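Transcriptional repressor, TetR family (Thermus thermophilus, PDB 3ANP) represses transcription to control fatty acid degradation, binds lauroyl-CoA in its larger domain and probably recognises DNA through a helix-turn-helix motif. Local coordinates at residues A17-F22 and K101-P106; V56-G61 and E124-G129; M107-L112 and W169-P174. All coordinates share one frame; numbering follows the deposited sequence.

Interaction 1 (A17-F22 and K101-P106)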
loop_
_atom_site.group_PDB
_atom_site.type_symbol
_atom_site.label_atom_id
_atom_site.label_comp_id
_atom_site.label_asym_id
_atom_site.label_seq_id
_atom_site.Cartn_x
_atom_site.Cartn_y
_atom_site.Cartn_z
ATOM N N ALA A 17 30.278 0.874 5.042
ATOM C CA ALA A 17 30.629 2.273 4.809
ATOM C C ALA A 17 29.384 3.100 4.472
ATOM O O ALA A 17 29.190 4.195 4.998
ATOM C CB ALA A 17 31.632 2.369 3.678
ATOM N N ALA A 18 28.545 2.574 3.591
ATOM C CA ALA A 18 27.326 3.293 3.210
ATOM C C ALA A 18 26.333 3.445 4.364
ATOM O O ALA A 18 25.751 4.521 4.552
ATOM C CB ALA A 18 26.632 2.586 2.018
HETATM N N MSE A 19 26.126 2.376 5.127
HETATM C CA MSE A 19 25.176 2.420 6.235
HETATM C C MSE A 19 25.579 3.468 7.277
HETATM O O MSE A 19 24.729 4.216 7.768
HETATM C CB MSE A 19 25.057 1.037 6.896
HETATM C CG MSE A 19 24.396 -0.032 6.020
HETATM SE SE MSE A 19 22.569 0.465 5.499
HETATM C CE MSE A 19 21.794 0.666 7.268
ATOM N N GLU A 20 26.868 3.514 7.616
ATOM C CA GLU A 20 27.357 4.492 8.584
ATOM C C GLU A 20 27.098 5.920 8.074
ATOM O O GLU A 20 26.590 6.774 8.817
ATOM C CB GLU A 20 28.859 4.274 8.858
ATOM C CG GLU A 20 29.458 5.246 9.871
ATOM C CD GLU A 20 29.003 4.995 11.316
ATOM O OE1 GLU A 20 28.045 4.222 11.545
ATOM O OE2 GLU A 20 29.609 5.587 12.237
ATOM N N LEU A 21 27.417 6.183 6.806
ATOM C CA LEU A 21 27.182 7.512 6.231
ATOM C C LEU A 21 25.688 7.818 6.214
ATOM O O LEU A 21 25.288 8.935 6.538
ATOM C CB LEU A 21 27.738 7.607 4.790
ATOM C CG LEU A 21 29.262 7.765 4.728
ATOM C CD1 LEU A 21 29.785 7.416 3.347
ATOM C CD2 LEU A 21 29.641 9.214 5.105
ATOM N N PHE A 22 24.869 6.843 5.818
ATOM C CA PHE A 22 23.419 7.062 5.771
ATOM C C PHE A 22 22.907 7.410 7.173
ATOM O O PHE A 22 22.090 8.328 7.358
ATOM C CB PHE A 22 22.659 5.810 5.279
ATOM C CG PHE A 22 22.946 5.407 3.833
ATOM C CD1 PHE A 22 23.441 6.317 2.911
ATOM C CD2 PHE A 22 22.651 4.111 3.403
ATOM C CE1 PHE A 22 23.633 5.942 1.566
ATOM C CE2 PHE A 22 22.839 3.726 2.076
ATOM C CZ PHE A 22 23.332 4.650 1.156
ATOM N N LYS A 101 13.215 4.262 11.096
ATOM C CA LYS A 101 12.406 5.089 10.210
ATOM C C LYS A 101 13.136 5.837 9.080
ATOM O O LYS A 101 12.729 5.759 7.921
ATOM C CB LYS A 101 11.621 6.100 11.052
ATOM C CG LYS A 101 10.798 7.077 10.242
ATOM C CD LYS A 101 10.065 8.044 11.156
ATOM C CE LYS A 101 9.379 9.139 10.367
ATOM N NZ LYS A 101 10.365 9.973 9.629
ATOM N N ASP A 102 14.190 6.576 9.413
ATOM C CA ASP A 102 14.921 7.351 8.405
ATOM C C ASP A 102 15.585 6.508 7.308
ATOM O O ASP A 102 15.756 6.980 6.180
ATOM C CB ASP A 102 15.970 8.243 9.074
ATOM C CG ASP A 102 15.354 9.273 10.017
ATOM O OD1 ASP A 102 14.230 9.763 9.748
ATOM O OD2 ASP A 102 16.015 9.607 11.023
ATOM N N LEU A 103 15.983 5.280 7.635
ATOM C CA LEU A 103 16.597 4.391 6.648
ATOM C C LEU A 103 15.525 3.617 5.882
ATOM O O LEU A 103 15.643 3.399 4.682
ATOM C CB LEU A 103 17.521 3.366 7.318
ATOM C CG LEU A 103 18.743 3.897 8.065
ATOM C CD1 LEU A 103 19.393 2.764 8.856
ATOM C CD2 LEU A 103 19.720 4.487 7.076
ATOM N N LEU A 104 14.483 3.183 6.578
ATOM C CA LEU A 104 13.444 2.408 5.920
ATOM C C LEU A 104 12.537 3.212 4.997
ATOM O O LEU A 104 12.010 2.669 4.022
ATOM C CB LEU A 104 12.582 1.682 6.958
ATOM C CG LEU A 104 13.310 0.693 7.868
ATOM C CD1 LEU A 104 12.316 0.063 8.824
ATOM C CD2 LEU A 104 13.996 -0.374 7.027
ATOM N N LEU A 105 12.345 4.499 5.272
ATOM C CA LEU A 105 11.439 5.265 4.399
ATOM C C LEU A 105 11.898 5.259 2.924
ATOM O O LEU A 105 11.132 4.869 2.046
ATOM C CB LEU A 105 11.262 6.694 4.915
ATOM C CG LEU A 105 10.259 7.585 4.169
ATOM C CD1 LEU A 105 8.912 6.893 4.102
ATOM C CD2 LEU A 105 10.131 8.925 4.883
ATOM N N PRO A 106 13.149 5.673 2.634
ATOM C CA PRO A 106 13.538 5.643 1.217
ATOM C C PRO A 106 13.515 4.230 0.655
ATOM O O PRO A 106 13.353 4.020 -0.549
ATOM C CB PRO A 106 14.937 6.269 1.217
ATOM C CG PRO A 106 15.421 6.076 2.640
ATOM C CD PRO A 106 14.182 6.338 3.447
#

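Interaction 2 (V56-G61 and E124-G129)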
loop_
_atom_site.group_PDB
_atom_site.type_symbol
_atom_site.label_atom_id
_atom_site.label_comp_id
_atom_site.label_asym_id
_atom_site.label_seq_id
_atom_site.Cartn_x
_atom_site.Cartn_y
_atom_site.Cartn_z
ATOM N N VAL A 56 21.505 -0.683 -1.451
ATOM C CA VAL A 56 22.158 -0.876 -0.150
ATOM C C VAL A 56 21.060 -1.070 0.902
ATOM O O VAL A 56 21.118 -1.998 1.717
ATOM C CB VAL A 56 23.036 0.348 0.265
ATOM C CG1 VAL A 56 23.552 0.155 1.688
ATOM C CG2 VAL A 56 24.231 0.506 -0.698
ATOM N N LEU A 57 20.053 -0.198 0.883
ATOM C CA LEU A 57 18.961 -0.301 1.850
ATOM C C LEU A 57 18.214 -1.631 1.713
ATOM O O LEU A 57 17.777 -2.207 2.707
ATOM C CB LEU A 57 17.990 0.872 1.679
ATOM C CG LEU A 57 18.583 2.277 1.822
ATOM C CD1 LEU A 57 17.506 3.311 1.477
ATOM C CD2 LEU A 57 19.114 2.497 3.255
ATOM N N LEU A 58 18.065 -2.131 0.489
ATOM C CA LEU A 58 17.376 -3.405 0.312
ATOM C C LEU A 58 18.166 -4.511 0.992
ATOM O O LEU A 58 17.588 -5.409 1.587
ATOM C CB LEU A 58 17.201 -3.736 -1.161
ATOM C CG LEU A 58 16.234 -2.800 -1.893
ATOM C CD1 LEU A 58 16.173 -3.234 -3.351
ATOM C CD2 LEU A 58 14.843 -2.842 -1.252
ATOM N N ASP A 59 19.491 -4.452 0.896
ATOM C CA ASP A 59 20.323 -5.458 1.555
ATOM C C ASP A 59 20.054 -5.436 3.062
ATOM O O ASP A 59 19.949 -6.491 3.699
ATOM C CB ASP A 59 21.808 -5.184 1.288
ATOM C CG ASP A 59 22.380 -6.066 0.177
ATOM O OD1 ASP A 59 21.584 -6.679 -0.575
ATOM O OD2 ASP A 59 23.625 -6.142 0.053
ATOM N N TYR A 60 19.947 -4.235 3.629
ATOM C CA TYR A 60 19.669 -4.092 5.068
ATOM C C TYR A 60 18.294 -4.660 5.381
ATOM O O TYR A 60 18.125 -5.428 6.329
ATOM C CB TYR A 60 19.701 -2.623 5.488
ATOM C CG TYR A 60 19.491 -2.392 6.977
ATOM C CD1 TYR A 60 18.845 -1.244 7.439
ATOM C CD2 TYR A 60 19.969 -3.301 7.924
ATOM C CE1 TYR A 60 18.678 -1.004 8.811
ATOM C CE2 TYR A 60 19.803 -3.072 9.296
ATOM C CZ TYR A 60 19.158 -1.921 9.725
ATOM O OH TYR A 60 19.005 -1.692 11.073
ATOM N N GLY A 61 17.303 -4.270 4.584
ATOM C CA GLY A 61 15.957 -4.780 4.796
ATOM C C GLY A 61 15.907 -6.298 4.759
ATOM O O GLY A 61 15.207 -6.924 5.565
ATOM N N GLU A 124 11.308 -8.821 -4.140
ATOM C CA GLU A 124 11.973 -10.096 -3.882
ATOM C C GLU A 124 12.954 -10.037 -2.719
ATOM O O GLU A 124 13.205 -11.050 -2.064
ATOM C CB GLU A 124 12.704 -10.587 -5.130
ATOM C CG GLU A 124 11.765 -10.939 -6.281
ATOM C CD GLU A 124 12.500 -11.563 -7.441
ATOM O OE1 GLU A 124 13.113 -12.630 -7.239
ATOM O OE2 GLU A 124 12.472 -10.994 -8.549
ATOM N N ALA A 125 13.501 -8.859 -2.459
ATOM C CA ALA A 125 14.442 -8.709 -1.353
ATOM C C ALA A 125 13.725 -8.600 -0.009
ATOM O O ALA A 125 14.347 -8.771 1.035
ATOM C CB ALA A 125 15.297 -7.471 -1.567
ATOM N N LEU A 126 12.417 -8.331 -0.033
ATOM C CA LEU A 126 11.657 -8.140 1.204
ATOM C C LEU A 126 10.360 -8.967 1.222
ATOM O O LEU A 126 9.268 -8.421 1.424
ATOM C CB LEU A 126 11.307 -6.648 1.339
ATOM C CG LEU A 126 12.453 -5.634 1.170
ATOM C CD1 LEU A 126 11.907 -4.213 0.941
ATOM C CD2 LEU A 126 13.327 -5.673 2.441
ATOM N N PRO A 127 10.468 -10.292 1.056
ATOM C CA PRO A 127 9.294 -11.175 1.036
ATOM C C PRO A 127 8.592 -11.418 2.379
ATOM O O PRO A 127 8.545 -12.539 2.882
ATOM C CB PRO A 127 9.859 -12.456 0.436
ATOM C CG PRO A 127 11.223 -12.506 1.080
ATOM C CD PRO A 127 11.708 -11.074 0.898
ATOM N N LEU A 128 8.017 -10.366 2.937
ATOM C CA LEU A 128 7.298 -10.478 4.206
ATOM C C LEU A 128 6.030 -11.321 4.033
ATOM O O LEU A 128 5.643 -12.077 4.931
ATOM C CB LEU A 128 6.921 -9.082 4.707
ATOM C CG LEU A 128 6.061 -9.004 5.976
ATOM C CD1 LEU A 128 6.769 -9.748 7.129
ATOM C CD2 LEU A 128 5.813 -7.524 6.317
ATOM N N GLY A 129 5.381 -11.188 2.879
ATOM C CA GLY A 129 4.173 -11.959 2.621
ATOM C C GLY A 129 4.366 -13.452 2.846
ATOM O O GLY A 129 3.527 -14.117 3.472
#

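Interaction 3 (M107-L112 and W169-P174). With DCC (dodecyl-coa), chain E.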
loop_
_atom_site.group_PDB
_atom_site.type_symbol
_atom_site.label_atom_id
_atom_site.label_comp_id
_atom_site.label_asym_id
_atom_site.label_seq_id
_atom_site.Cartn_x
_atom_site.Cartn_y
_atom_site.Cartn_z
HETATM N N MSE A 107 13.674 3.250 1.534
HETATM C CA MSE A 107 13.629 1.869 1.107
HETATM C C MSE A 107 12.198 1.520 0.671
HETATM O O MSE A 107 11.999 0.877 -0.362
HETATM C CB MSE A 107 14.089 0.945 2.244
HETATM C CG MSE A 107 14.258 -0.488 1.790
HETATM SE SE MSE A 107 14.425 -1.753 3.233
HETATM C CE MSE A 107 12.597 -1.731 3.833
ATOM N N PHE A 108 11.202 1.952 1.448
ATOM C CA PHE A 108 9.799 1.676 1.120
ATOM C C PHE A 108 9.405 2.265 -0.243
ATOM O O PHE A 108 8.634 1.658 -0.982
ATOM C CB PHE A 108 8.841 2.247 2.184
ATOM C CG PHE A 108 8.911 1.559 3.534
ATOM C CD1 PHE A 108 9.210 0.195 3.646
ATOM C CD2 PHE A 108 8.618 2.278 4.699
ATOM C CE1 PHE A 108 9.214 -0.449 4.895
ATOM C CE2 PHE A 108 8.619 1.645 5.952
ATOM C CZ PHE A 108 8.917 0.282 6.049
ATOM N N TYR A 109 9.913 3.446 -0.578
ATOM C CA TYR A 109 9.566 4.045 -1.871
ATOM C C TYR A 109 10.065 3.203 -3.040
ATOM O O TYR A 109 9.486 3.230 -4.121
ATOM C CB TYR A 109 10.127 5.469 -1.985
ATOM C CG TYR A 109 9.304 6.477 -1.235
ATOM C CD1 TYR A 109 7.970 6.721 -1.586
ATOM C CD2 TYR A 109 9.839 7.169 -0.154
ATOM C CE1 TYR A 109 7.195 7.633 -0.868
ATOM C CE2 TYR A 109 9.077 8.074 0.564
ATOM C CZ TYR A 109 7.759 8.305 0.205
ATOM O OH TYR A 109 7.022 9.228 0.921
ATOM N N GLU A 110 11.134 2.447 -2.816
ATOM C CA GLU A 110 11.696 1.604 -3.867
ATOM C C GLU A 110 10.693 0.529 -4.303
ATOM O O GLU A 110 10.716 0.084 -5.439
ATOM C CB GLU A 110 13.010 0.988 -3.377
ATOM C CG GLU A 110 13.831 0.263 -4.413
ATOM C CD GLU A 110 14.303 1.131 -5.586
ATOM O OE1 GLU A 110 14.267 2.375 -5.511
ATOM O OE2 GLU A 110 14.738 0.537 -6.585
ATOM N N LEU A 111 9.796 0.124 -3.406
ATOM C CA LEU A 111 8.778 -0.859 -3.760
ATOM C C LEU A 111 7.748 -0.213 -4.696
ATOM O O LEU A 111 6.912 -0.896 -5.272
ATOM C CB LEU A 111 8.079 -1.385 -2.495
ATOM C CG LEU A 111 8.962 -2.346 -1.703
ATOM C CD1 LEU A 111 8.620 -2.321 -0.227
ATOM C CD2 LEU A 111 8.794 -3.747 -2.297
ATOM N N LEU A 112 7.824 1.106 -4.845
ATOM C CA LEU A 112 6.899 1.834 -5.709
ATOM C C LEU A 112 7.642 2.439 -6.904
ATOM O O LEU A 112 7.105 3.296 -7.612
ATOM C CB LEU A 112 6.208 2.962 -4.930
ATOM C CG LEU A 112 5.442 2.595 -3.652
ATOM C CD1 LEU A 112 4.961 3.853 -2.958
ATOM C CD2 LEU A 112 4.269 1.687 -3.987
ATOM N N TRP A 169 2.874 6.086 7.917
ATOM C CA TRP A 169 3.264 6.449 9.271
ATOM C C TRP A 169 4.576 7.223 9.233
ATOM O O TRP A 169 4.685 8.310 9.806
ATOM C CB TRP A 169 3.456 5.198 10.125
ATOM C CG TRP A 169 3.984 5.500 11.514
ATOM C CD1 TRP A 169 3.248 5.867 12.614
ATOM C CD2 TRP A 169 5.352 5.508 11.929
ATOM N NE1 TRP A 169 4.077 6.106 13.686
ATOM C CE2 TRP A 169 5.373 5.894 13.299
ATOM C CE3 TRP A 169 6.564 5.232 11.284
ATOM C CZ2 TRP A 169 6.565 6.012 14.033
ATOM C CZ3 TRP A 169 7.762 5.352 12.021
ATOM C CH2 TRP A 169 7.744 5.741 13.384
ATOM N N ALA A 170 5.567 6.649 8.556
ATOM C CA ALA A 170 6.895 7.249 8.467
ATOM C C ALA A 170 6.944 8.540 7.675
ATOM O O ALA A 170 7.663 9.469 8.040
ATOM C CB ALA A 170 7.899 6.225 7.874
ATOM N N ALA A 171 6.171 8.612 6.598
ATOM C CA ALA A 171 6.178 9.800 5.758
ATOM C C ALA A 171 5.260 10.940 6.191
ATOM O O ALA A 171 5.561 12.110 5.940
ATOM C CB ALA A 171 5.836 9.409 4.326
ATOM N N TYR A 172 4.154 10.611 6.842
ATOM C CA TYR A 172 3.186 11.646 7.204
ATOM C C TYR A 172 2.750 11.776 8.656
ATOM O O TYR A 172 2.434 12.872 9.092
ATOM C CB TYR A 172 1.911 11.459 6.372
ATOM C CG TYR A 172 2.162 11.182 4.908
ATOM C CD1 TYR A 172 2.869 12.094 4.119
ATOM C CD2 TYR A 172 1.695 10.013 4.311
ATOM C CE1 TYR A 172 3.104 11.850 2.773
ATOM C CE2 TYR A 172 1.921 9.753 2.960
ATOM C CZ TYR A 172 2.630 10.680 2.197
ATOM O OH TYR A 172 2.873 10.438 0.869
ATOM N N THR A 173 2.702 10.672 9.399
ATOM C CA THR A 173 2.214 10.732 10.776
ATOM C C THR A 173 3.064 9.953 11.758
ATOM O O THR A 173 2.567 9.061 12.450
ATOM C CB THR A 173 0.781 10.164 10.862
ATOM O OG1 THR A 173 0.800 8.774 10.517
ATOM C CG2 THR A 173 -0.148 10.892 9.914
ATOM N N PRO A 174 4.352 10.294 11.865
ATOM C CA PRO A 174 5.219 9.565 12.790
ATOM C C PRO A 174 4.851 9.695 14.266
ATOM O O PRO A 174 5.322 8.913 15.095
ATOM C CB PRO A 174 6.603 10.119 12.473
ATOM C CG PRO A 174 6.311 11.533 12.056
ATOM C CD PRO A 174 5.077 11.397 11.202
HETATM C C2 DCC E . 5.508 -19.284 -12.410
HETATM C C4 DCC E . 4.169 -18.892 -10.567
HETATM C C5 DCC E . 5.166 -19.390 -9.740
HETATM C C6 DCC E . 6.348 -19.833 -10.321
HETATM C C8 DCC E . 3.497 -18.794 -8.524
HETATM C C10 DCC E . 10.552 -5.453 6.127
HETATM C C11 DCC E . 11.679 -4.620 6.741
HETATM C C12 DCC E . 12.288 -5.330 7.951
HETATM N N9 DCC E . 3.154 -18.535 -9.784
HETATM N N7 DCC E . 4.721 -19.316 -8.490
HETATM N N3 DCC E . 4.371 -18.855 -11.891
HETATM N N1 DCC E . 6.480 -19.764 -11.654
HETATM N N6 DCC E . 7.331 -20.316 -9.567
HETATM C "C1'" DCC E . 1.865 -17.963 -10.235
HETATM C "C2'" DCC E . 1.144 -17.251 -9.093
HETATM O "O2'" DCC E . 0.583 -18.217 -8.200
HETATM C "C3'" DCC E . 0.029 -16.614 -9.921
HETATM O "O3'" DCC E . -0.980 -17.583 -10.215
HETATM C "C4'" DCC E . 0.760 -16.225 -11.209
HETATM O "O4'" DCC E . 2.045 -16.873 -11.150
HETATM C "C5'" DCC E . 0.927 -14.705 -11.234
HETATM O "O5'" DCC E . 1.591 -14.257 -10.051
HETATM P P1 DCC E . 1.525 -12.709 -9.610
HETATM O O11 DCC E . 0.136 -12.213 -9.728
HETATM O O12 DCC E . 2.217 -12.575 -8.309
HETATM O O6 DCC E . 2.401 -11.960 -10.734
HETATM P P2 DCC E . 3.994 -11.800 -10.584
HETATM O O21 DCC E . 4.306 -11.745 -12.031
HETATM O O22 DCC E . 4.234 -12.962 -9.701
HETATM O O7 DCC E . 3.881 -10.345 -9.903
HETATM C CPA DCC E . 3.854 -10.174 -8.484
HETATM C CPB DCC E . 4.840 -9.076 -8.076
HETATM C CP8 DCC E . 4.665 -7.870 -9.005
HETATM C CP7 DCC E . 6.269 -9.613 -8.177
HETATM C CP9 DCC E . 4.558 -8.655 -6.633
HETATM O OP3 DCC E . 3.369 -7.291 -8.835
HETATM C CP6 DCC E . 5.746 -6.824 -8.722
HETATM O OP2 DCC E . 6.847 -6.901 -9.263
HETATM N NP2 DCC E . 5.408 -5.866 -7.862
HETATM C CP5 DCC E . 6.346 -4.793 -7.497
HETATM C CP4 DCC E . 6.035 -4.288 -6.086
HETATM C CP3 DCC E . 4.616 -3.722 -6.004
HETATM O OP1 DCC E . 3.657 -4.365 -6.425
HETATM N NP1 DCC E . 4.513 -2.517 -5.447
HETATM C CP2 DCC E . 3.214 -1.843 -5.311
HETATM C CP1 DCC E . 2.388 -2.513 -4.207
HETATM S S DCC E . 3.064 -2.232 -2.529
HETATM P P3 DCC E . -2.528 -17.149 -10.133
HETATM O O31 DCC E . -3.160 -17.556 -8.857
HETATM O O32 DCC E . -2.566 -15.554 -10.354
HETATM O O33 DCC E . -3.234 -17.815 -11.417
HETATM C CA1 DCC E . 4.070 -3.644 -2.281
HETATM C CA2 DCC E . 4.519 -3.991 -0.860
HETATM O OA1 DCC E . 4.417 -4.341 -3.234
HETATM C CA3 DCC E . 5.003 -5.440 -0.777
HETATM C CA4 DCC E . 5.374 -5.844 0.652
HETATM C CA5 DCC E . 6.523 -5.008 1.220
HETATM C CA6 DCC E . 6.999 -5.606 2.546
HETATM C CA7 DCC E . 8.208 -4.846 3.096
HETATM C CA8 DCC E . 8.758 -5.527 4.350
HETATM C CA9 DCC E . 9.921 -4.723 4.938
#

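Interaction 1 (A17-F22 and K101-P106)
Leu103 meets helix 3-25 with both prongs of its branched end, each taken by a different residue of 17-22. CD1 lies 3.6 Å from the terminal methyl CE of Met19, a selenomethionine, and CD2 lies 3.7 Å from CB of Phe22. Neither Met19 nor Leu103 sends its CB straight at the partner helix. Met19 closes the gap by bending its chain twice (chi2 -60°, chi3 -58°), which swings CE past the selenium and slantwise across the leucine. Phe22 does start toward Leu103, but its ring turns off, leaving CB as the touching atom.

The ring has aromatic and polar company of its own. Ala18 O lies 3.0 Å above one face, displaced toward the rim, while the same oxygen accepts a 2.8 Å hydrogen bond from Phe22 N. Phe27 meets the ring edge-to-face, and Ile35 of helix 32-39 and Val56 of helix 54-77 also pack on Phe22. Tyr60 lies against both Met19 and Leu103.

No hydrogen bond or salt bridge crosses between the segments. Helix 101-110 kinks where Pro106 N, which carries no hydrogen, makes no bond to the preceding turn, and a long ion pair joins Lys101 NZ and Asp102 OD1 at 3.9 Å, apart from the touching residues.

The contact between the probable DNA-binding part and the ligand-binding domain thus rests here on a few buried apolar groups. Such a join depends on close packing rather than on directional bonds, which may let the two helices adjust slightly against each other.

Interaction 2 (V56-G61 and E124-G129)
Gly61 presents bare backbone to Leu126, whose CD2 comes to 3.5 Å from Gly61 C. The second methyl of Leu126, CD1, meets Leu58 CD2 at 3.9 Å, the two side chains crossing at about a right angle. Beside them Ala125 directs its CB at helix 54-77 and comes to 4.2 Å from Leu58 CB, a looser contact.

What sets Leu126 in place is the end of helix 116-125. Leu126 is the first residue to leave helical geometry, and with CG beside its own backbone N (chi1 -50°) its branch reaches helix 54-77. Pro127 then forms the centre of an inverse gamma turn, closed by Leu128 N donating to Leu126 O at 2.8 Å, and occupies the N-cap position just before helix 128-142. Farther out, Ser62 OG lies within hydrogen-bonding range of both Leu58 O and Ala125 O, so its single hydrogen must be shared or alternate between them.

Leu126 also lines the dodecyl-CoA pocket, so ligand and helix 54-77 share this residue. Around the contact, Met107 of helix 101-110 packs on Leu58, Leu65 of helix 54-77 lies against Pro127 and Leu128, and Val56 and Tyr60, on helix 54-77, pack against helix 3-25.

Interaction 3 (M107-L112 and W169-P174)
Tyr109 reaches helix 151-172 with the end of its ring, its OH lying 3.6 Å from the methyl CB of Ala171. Its own CB is not aimed at that helix; CG beside the backbone N (chi1 -78°) lets the hydroxyl end make the approach. The alanine methyl is shared, sitting also 3.8 Å above the centre of the Tyr172 ring. Leu112 packs on Leu112 of the second subunit, which makes the contact part of the dimer interface.

Polar contacts lead elsewhere. The hydroxyls of Tyr109 and Tyr172 are 4.3 Å apart and form no bond; Tyr172 OH instead pairs with Asn113 O of the second subunit.

The same segment 107-112 also meets the ligand. Leu111 O accepts a fairly straight hydrogen bond from NP1 of the pantetheine arm of dodecyl-CoA (2.9 Å, 155°). Leu111 CD1 touches acyl carbon CA5 at 3.7 Å, Leu112 CD2 approaches CP2 at 3.9 Å, and farther along the chain CA9 lies at the edge of the Phe108 ring, near its plane.

Arg156 and, on the second subunit, Thr173, Arg176 and Arg168 add hydrogen bonds, completing an acyl-CoA pocket at the subunit boundary of a TetR-family C-terminal domain.

The three contacts show how an all-helical repressor can connect its ligand site with its DNA-binding part. Their centres form a near-even triangle, 13 to 14 Å apart. Helix 101-110 serves interactions 1 and 3 directly, and its Met107 packs against interaction 2. Along the chain, interaction 2 alternates its segments with those of both others, whereas interaction 1 closes before interaction 3 opens. Helix 54-77, used by interaction 2, also touches interaction 1 through Leu57 and Val56. A continuous packed route therefore runs from the dodecyl-CoA pocket through helices 101-110 and 54-77 to helix 3-25, consistent with the ligand-to-DNA signalling known in TetR relatives.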